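Long-range contacts in adhesion G-protein coupled receptor G6 (Danio rerio, PDB 6V55), which probably links cell adhesion to G-protein signalling in myelination, and carries a bound calcium ion in its extracellular region: residues 214-219 with 277-282; 193-198 with 220-225; 606-611 with 675-680. All blocks are in the same frame, centred on the assembly; numbering follows the deposited sequence.

Interaction 1. Residues 214-219 with 277-282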
# COMPACT_ATOMS: atom_id res chain seq x y z
N THR A 214 3.85 51.34 -11.27
CA THR A 214 2.67 51.62 -12.08
C THR A 214 2.95 52.78 -13.02
O THR A 214 3.89 53.56 -12.82
CB THR A 214 1.39 51.94 -11.23
OG1 THR A 214 1.41 53.31 -10.77
CG2 THR A 214 1.21 50.97 -10.06
N TRP A 215 2.13 52.87 -14.07
CA TRP A 215 2.22 53.93 -15.07
C TRP A 215 0.86 54.06 -15.72
O TRP A 215 0.19 53.05 -15.90
CB TRP A 215 3.28 53.59 -16.12
CG TRP A 215 3.33 54.55 -17.27
CD1 TRP A 215 3.79 55.83 -17.24
CD2 TRP A 215 2.93 54.29 -18.63
NE1 TRP A 215 3.71 56.39 -18.49
CE2 TRP A 215 3.18 55.47 -19.36
CE3 TRP A 215 2.39 53.18 -19.29
CZ2 TRP A 215 2.90 55.57 -20.73
CZ3 TRP A 215 2.11 53.28 -20.64
CH2 TRP A 215 2.36 54.48 -21.34
N THR A 216 0.43 55.30 -16.03
CA THR A 216 -0.63 55.54 -17.01
C THR A 216 -0.12 56.54 -18.05
O THR A 216 0.65 57.44 -17.73
CB THR A 216 -1.91 56.15 -16.44
OG1 THR A 216 -1.64 57.47 -15.99
CG2 THR A 216 -2.47 55.37 -15.33
N LYS A 217 -0.58 56.38 -19.29
CA LYS A 217 -0.23 57.34 -20.33
C LYS A 217 -0.88 58.70 -20.12
O LYS A 217 -0.25 59.75 -20.35
CB LYS A 217 -0.62 56.78 -21.71
CG LYS A 217 -0.08 57.56 -22.88
CD LYS A 217 -0.83 57.20 -24.12
CE LYS A 217 -0.27 57.97 -25.26
NZ LYS A 217 -0.62 57.34 -26.57
N SER A 218 -2.13 58.69 -19.62
CA SER A 218 -3.01 59.86 -19.63
C SER A 218 -2.52 60.95 -18.69
O SER A 218 -2.59 62.13 -19.03
CB SER A 218 -4.43 59.46 -19.25
OG SER A 218 -4.52 59.07 -17.89
N SER A 219 -1.96 60.57 -17.54
CA SER A 219 -1.34 61.54 -16.65
C SER A 219 0.18 61.57 -16.73
O SER A 219 0.79 62.56 -16.32
CB SER A 219 -1.75 61.26 -15.20
OG SER A 219 -1.76 59.86 -14.98
N ASP A 277 -3.02 45.04 -16.76
CA ASP A 277 -3.55 45.92 -17.79
C ASP A 277 -3.78 47.35 -17.33
O ASP A 277 -3.91 48.25 -18.17
CB ASP A 277 -4.89 45.37 -18.27
CG ASP A 277 -4.83 44.83 -19.66
OD1 ASP A 277 -3.75 44.97 -20.29
OD2 ASP A 277 -5.85 44.26 -20.11
N HIS A 278 -3.88 47.58 -16.04
CA HIS A 278 -4.24 48.88 -15.50
C HIS A 278 -3.22 49.27 -14.46
O HIS A 278 -2.48 48.43 -13.94
CB HIS A 278 -5.65 48.86 -14.88
CG HIS A 278 -5.91 47.66 -14.02
ND1 HIS A 278 -6.30 46.44 -14.54
CD2 HIS A 278 -5.82 47.48 -12.68
CE1 HIS A 278 -6.45 45.57 -13.56
NE2 HIS A 278 -6.17 46.18 -12.42
N ALA A 279 -3.17 50.57 -14.15
CA ALA A 279 -2.36 51.04 -13.05
C ALA A 279 -3.21 51.11 -11.79
O ALA A 279 -4.30 51.68 -11.80
CB ALA A 279 -1.77 52.41 -13.32
N MET A 280 -2.68 50.55 -10.71
CA MET A 280 -3.43 50.36 -9.48
C MET A 280 -3.30 51.57 -8.56
O MET A 280 -2.23 52.18 -8.45
CB MET A 280 -2.93 49.11 -8.77
CG MET A 280 -3.19 47.85 -9.54
SD MET A 280 -3.21 46.43 -8.44
CE MET A 280 -2.21 45.27 -9.35
N LEU A 281 -4.41 51.89 -7.89
CA LEU A 281 -4.40 52.86 -6.80
C LEU A 281 -3.66 52.30 -5.59
O LEU A 281 -3.36 51.10 -5.49
CB LEU A 281 -5.82 53.24 -6.40
CG LEU A 281 -6.77 54.05 -7.31
CD1 LEU A 281 -6.03 55.12 -8.10
CD2 LEU A 281 -7.62 53.13 -8.22
N SER A 282 -3.37 53.19 -4.63
CA SER A 282 -2.69 52.76 -3.41
C SER A 282 -3.60 51.92 -2.52
O SER A 282 -3.12 51.00 -1.83
CB SER A 282 -2.16 53.98 -2.65
OG SER A 282 -1.92 53.70 -1.28

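Interaction 2. Residues 193-198 with 220-225. Unlike the reference sequence in segment 193-198: F198 (reference Leu).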
# COMPACT_ATOMS: atom_id res chain seq x y z
N CYS A 193 12.04 57.80 -17.20
CA CYS A 193 11.30 58.23 -16.03
C CYS A 193 12.06 57.73 -14.81
O CYS A 193 12.00 56.53 -14.49
CB CYS A 193 9.87 57.70 -16.07
SG CYS A 193 8.98 58.14 -17.60
N SER A 194 12.79 58.62 -14.14
CA SER A 194 13.61 58.22 -13.00
C SER A 194 12.73 58.00 -11.78
O SER A 194 11.85 58.82 -11.47
CB SER A 194 14.67 59.27 -12.70
OG SER A 194 14.93 59.31 -11.31
N VAL A 195 12.93 56.88 -11.10
CA VAL A 195 12.21 56.61 -9.87
C VAL A 195 13.18 56.68 -8.70
O VAL A 195 12.93 56.07 -7.65
CB VAL A 195 11.53 55.23 -9.92
CG1 VAL A 195 10.33 55.29 -10.83
CG2 VAL A 195 12.50 54.15 -10.36
N ASP A 196 14.28 57.45 -8.86
CA ASP A 196 15.42 57.35 -7.95
C ASP A 196 15.13 57.92 -6.57
O ASP A 196 15.68 57.41 -5.58
CB ASP A 196 16.67 58.01 -8.53
CG ASP A 196 17.96 57.41 -7.95
OD1 ASP A 196 18.54 58.00 -7.00
OD2 ASP A 196 18.35 56.30 -8.41
N ASN A 197 14.22 58.89 -6.47
CA ASN A 197 13.80 59.46 -5.19
C ASN A 197 12.99 58.49 -4.33
O ASN A 197 12.72 58.82 -3.16
CB ASN A 197 12.96 60.72 -5.41
CG ASN A 197 13.38 61.50 -6.63
OD1 ASN A 197 13.00 61.15 -7.76
ND2 ASN A 197 14.15 62.57 -6.42
N PHE A 198 12.53 57.36 -4.87
CA PHE A 198 11.72 56.42 -4.10
C PHE A 198 12.37 55.06 -3.92
O PHE A 198 11.87 54.26 -3.12
CB PHE A 198 10.33 56.22 -4.75
CG PHE A 198 9.65 57.49 -5.21
CD1 PHE A 198 9.59 58.64 -4.41
CD2 PHE A 198 9.01 57.53 -6.45
CE1 PHE A 198 8.97 59.78 -4.86
CE2 PHE A 198 8.37 58.67 -6.89
CZ PHE A 198 8.35 59.79 -6.10
N GLY A 220 0.81 60.51 -17.24
CA GLY A 220 2.24 60.35 -17.06
C GLY A 220 2.64 59.95 -15.67
O GLY A 220 3.82 60.00 -15.34
N LEU A 221 1.69 59.52 -14.84
CA LEU A 221 1.93 59.27 -13.43
C LEU A 221 2.63 57.92 -13.25
O LEU A 221 2.02 56.87 -13.44
CB LEU A 221 0.61 59.29 -12.66
CG LEU A 221 0.74 59.23 -11.14
CD1 LEU A 221 1.16 60.57 -10.57
CD2 LEU A 221 -0.55 58.76 -10.48
N ILE A 222 3.91 57.96 -12.88
CA ILE A 222 4.58 56.79 -12.34
C ILE A 222 4.18 56.63 -10.88
O ILE A 222 4.16 57.60 -10.12
CB ILE A 222 6.11 56.92 -12.48
CG1 ILE A 222 6.50 57.55 -13.83
CG2 ILE A 222 6.79 55.55 -12.25
CD1 ILE A 222 6.46 56.63 -15.00
N GLY A 223 3.86 55.41 -10.49
CA GLY A 223 3.65 55.07 -9.09
C GLY A 223 4.71 54.04 -8.67
O GLY A 223 5.14 53.24 -9.49
N VAL A 224 5.16 54.15 -7.43
CA VAL A 224 6.12 53.21 -6.85
C VAL A 224 5.56 52.73 -5.52
O VAL A 224 5.18 53.55 -4.68
CB VAL A 224 7.51 53.85 -6.66
CG1 VAL A 224 8.46 52.89 -5.96
CG2 VAL A 224 8.12 54.22 -7.99
N TYR A 225 5.50 51.41 -5.33
CA TYR A 225 5.20 50.82 -4.04
C TYR A 225 6.44 50.06 -3.55
O TYR A 225 6.89 49.11 -4.21
CB TYR A 225 3.98 49.91 -4.14
CG TYR A 225 3.29 49.62 -2.83
CD1 TYR A 225 3.77 48.61 -1.98
CD2 TYR A 225 2.15 50.34 -2.45
CE1 TYR A 225 3.14 48.33 -0.78
CE2 TYR A 225 1.51 50.06 -1.25
CZ TYR A 225 2.01 49.06 -0.42
OH TYR A 225 1.40 48.76 0.78

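Interaction 3. Residues 606-611 with 675-680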
# COMPACT_ATOMS: atom_id res chain seq x y z
N LYS A 606 -17.45 -25.19 -4.98
CA LYS A 606 -16.77 -25.37 -6.26
C LYS A 606 -16.53 -26.84 -6.59
O LYS A 606 -16.86 -27.28 -7.69
CB LYS A 606 -15.47 -24.57 -6.28
CG LYS A 606 -14.82 -24.43 -7.68
CD LYS A 606 -13.27 -24.46 -7.58
CE LYS A 606 -12.57 -24.90 -8.88
NZ LYS A 606 -12.22 -26.36 -8.90
N ASN A 607 -16.05 -27.64 -5.62
CA ASN A 607 -15.78 -29.06 -5.89
C ASN A 607 -16.68 -30.04 -5.13
O ASN A 607 -16.40 -31.25 -5.15
CB ASN A 607 -14.33 -29.40 -5.56
CG ASN A 607 -13.35 -28.51 -6.26
OD1 ASN A 607 -13.26 -28.51 -7.49
ND2 ASN A 607 -12.58 -27.76 -5.48
N LEU A 608 -17.74 -29.57 -4.47
CA LEU A 608 -18.53 -30.41 -3.58
C LEU A 608 -19.94 -29.85 -3.47
O LEU A 608 -20.12 -28.71 -3.04
CB LEU A 608 -17.92 -30.48 -2.19
CG LEU A 608 -18.72 -31.34 -1.20
CD1 LEU A 608 -18.70 -32.79 -1.60
CD2 LEU A 608 -18.23 -31.17 0.22
N VAL A 609 -20.94 -30.66 -3.82
CA VAL A 609 -22.33 -30.31 -3.55
C VAL A 609 -22.95 -31.45 -2.76
O VAL A 609 -22.71 -32.63 -3.06
CB VAL A 609 -23.10 -30.01 -4.85
CG1 VAL A 609 -22.93 -31.09 -5.92
CG2 VAL A 609 -24.54 -29.74 -4.57
N VAL A 610 -23.62 -31.11 -1.65
CA VAL A 610 -24.31 -32.12 -0.84
C VAL A 610 -25.77 -31.70 -0.74
O VAL A 610 -26.11 -30.52 -0.79
CB VAL A 610 -23.69 -32.36 0.57
CG1 VAL A 610 -22.19 -32.68 0.49
CG2 VAL A 610 -23.96 -31.22 1.56
N GLY A 611 -26.63 -32.70 -0.66
CA GLY A 611 -28.06 -32.43 -0.66
C GLY A 611 -28.78 -33.42 0.22
O GLY A 611 -28.37 -34.58 0.36
N MET A 675 -24.38 -36.76 -2.27
CA MET A 675 -23.15 -35.97 -2.38
C MET A 675 -22.50 -36.21 -3.73
O MET A 675 -22.46 -37.35 -4.21
CB MET A 675 -22.13 -36.32 -1.28
CG MET A 675 -22.71 -36.38 0.11
SD MET A 675 -21.57 -36.88 1.38
CE MET A 675 -22.63 -38.08 2.19
N PHE A 676 -22.00 -35.15 -4.35
CA PHE A 676 -21.23 -35.26 -5.58
C PHE A 676 -19.86 -34.67 -5.33
O PHE A 676 -19.75 -33.50 -4.94
CB PHE A 676 -21.94 -34.55 -6.74
CG PHE A 676 -21.15 -34.51 -8.01
CD1 PHE A 676 -20.45 -33.35 -8.39
CD2 PHE A 676 -21.13 -35.61 -8.85
CE1 PHE A 676 -19.72 -33.32 -9.56
CE2 PHE A 676 -20.41 -35.59 -10.04
CZ PHE A 676 -19.69 -34.44 -10.39
N PHE A 677 -18.81 -35.46 -5.54
CA PHE A 677 -17.44 -35.00 -5.35
C PHE A 677 -16.85 -34.68 -6.72
O PHE A 677 -16.61 -35.58 -7.53
CB PHE A 677 -16.60 -36.04 -4.61
CG PHE A 677 -16.92 -36.15 -3.15
CD1 PHE A 677 -17.97 -36.96 -2.70
CD2 PHE A 677 -16.16 -35.46 -2.21
CE1 PHE A 677 -18.27 -37.06 -1.35
CE2 PHE A 677 -16.44 -35.57 -0.84
CZ PHE A 677 -17.49 -36.37 -0.42
N GLY A 678 -16.64 -33.40 -7.00
CA GLY A 678 -16.04 -33.02 -8.27
C GLY A 678 -14.58 -33.37 -8.38
O GLY A 678 -14.08 -33.54 -9.50
N ARG A 679 -13.88 -33.48 -7.25
CA ARG A 679 -12.45 -33.77 -7.22
C ARG A 679 -12.23 -35.08 -6.48
O ARG A 679 -13.03 -35.47 -5.62
CB ARG A 679 -11.68 -32.62 -6.59
CG ARG A 679 -11.71 -31.37 -7.46
CD ARG A 679 -10.51 -30.48 -7.23
NE ARG A 679 -9.27 -31.20 -7.49
CZ ARG A 679 -8.62 -31.17 -8.65
NH1 ARG A 679 -9.08 -30.43 -9.65
NH2 ARG A 679 -7.50 -31.88 -8.79
N THR A 680 -11.15 -35.78 -6.82
CA THR A 680 -10.99 -37.16 -6.37
C THR A 680 -9.86 -37.35 -5.37
O THR A 680 -9.54 -38.49 -5.04
CB THR A 680 -10.74 -38.10 -7.56
OG1 THR A 680 -9.37 -38.02 -7.96
CG2 THR A 680 -11.66 -37.77 -8.73

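Interaction 1. Residues 214-219 with 277-282
A279 carries most of this contact, its single methyl group pressed against the last residues of strand 209-216. A279 CB comes closest to the main chain, meeting W215 O at 3.3 Å. Two threonine side chains also meet this methyl: T216 CG2 touches A279 CB at 3.6 Å, and T214 CB lies 3.8 Å from the same carbon. In both threonines OG1 sits between N and C (chi1 80° in T214, 68° in T216), with the methyl anti to C. That torsion brings T216 CG2 to A279, whereas T214 CG2 reaches the M280 backbone, 4.0 Å from M280 N. The M280 thioether turns instead to L285, and the W215 indole lies on the far side of the strand, its NE1 bonded to S238 OG. No hydrogen bond joins the two segments; they meet through van der Waals contact.

Packing is much looser beyond T216. Residues 217-219 turn off the end of the strand without touching 277-282, and S218 is exposed. Here T216 and S219 pair within the segment, while K217 NZ bonds to T242 OG1. S219 OG and T216 OG1 are hydrogen-bonded at 2.6 Å, and S219 N adds a weak bond to T216 OG1, which ties the turn back to the strand end.

Within this pentaxin-family domain, strand 145-154 runs between strands 209-216 and 268-276 in one antiparallel sheet. T214 and T216 also touch T147 and A145 of that middle strand, and T147 OG1 is hydrogen-bonded to H278 O. The loop after strand 268-276 crosses strand 145-154 to bring A279 to strand 209-216, and M280 packs on the helix 282-286 that follows.

Interaction 2. Residues 193-198 with 220-225
V195 lays its CG1 methyl against both I222 and V224, 3.8 Å from I222 CG2 and equally 3.8 Å from V224 CG2. It meets the isoleucine at about a right angle and the valine obliquely, so one branch serves two alternate residues of strand 221-226. V224 CG2 has a second neighbour in F198, whose CD2 lies 3.8 Å away. The methyl sits at the edge of the phenyl ring, near its plane, while the ring itself stacks on F231. At the other end C193 CB touches I222 CD1 at 3.7 Å. I222 CG1 lies beside the backbone N, which sends CD1 to the cysteine, while CG2, anti to that N, goes to V195.

The contact is wholly apolar, with no hydrogen bond between the segments. The curve that presents V195 and F198 together is shaped by local bonds: S194 OG accepts from D196 N at 3.1 Å in an ST turn, and F198 N bonds to V195 O, closing a beta turn. M184 N also holds D196 OD2.

Two sheets of a beta sandwich face each other here, as expected of a concanavalin-like domain. Strand 191-194 borders one sheet, next to strand 185-188; strand 221-226 lies in the other between 209-216 and 229-234. The C193-C235 disulfide ties the first segment to the chain just beyond strand 229-234.

Interaction 3. Residues 606-611 with 675-680
Strands 608-614 and 671-677 are the two inner strands of a four-stranded antiparallel sheet, packed against helices in a region consistent with the GAIN domain of adhesion receptors. Between these segments V609 and F676 form the hydrogen-bonded pair: F676 N donates almost straight along the C=O axis of V609 at 2.9 Å to V609 O, and V609 N returns a longer bond of 3.3 Å to F676 O. Past the end of strand 671-677, G678 N continues the pairing to N607 O at 2.8 Å, but from above the carbonyl plane, 42° out of it. L608 O accepts from S605 OG, and N607 N donates to S566 OG. Outward, V610 pairs through its backbone with I603 of strand 600-603, and M675 and F677 with A699 and V697 of strand 697-701.

The N607 and R679 side chains run alongside each other, the amide meeting R679 CG and CD, its plane 79° from the guanidinium. N607 OD1 accepts from K606 NZ at 2.8 Å, with NZ in the plane of the amide carbonyl and on a lone pair. R679 NE has a weak bond to M569 O.

L608, V610, M675 and F677 share one face of the sheet. V562 of helix 555-568 meets L608 and V610, and helix 573-593 covers M675 and F677. V610 CG1 packs on M675 CG at 3.8 Å. L608 makes a CH-pi contact, its CD1 standing 3.8 Å from the centroid of the F677 ring, 17° off the normal.

Overall arrangement
Interactions 1 and 2 belong to one domain, of the pentaxin family, with centres about 11 Å apart and segments that alternate along the chain. They meet on adjacent strands 209-216 and 221-226, where T214 N probably bonds to G223 O and W215 packs on I222. Interaction 1 joins this six-stranded sheet to the loop before helix 282-286; interaction 2 joins it to the opposing sheet. Interaction 3 comes later in the chain, in a separate sheet on the opposite side of the chain's centre, its centre about 88 Å and 94 Å from the centres of interactions 1 and 2. The contacts thus lie within two well-separated modules of an elongated extracellular region, none bridging them.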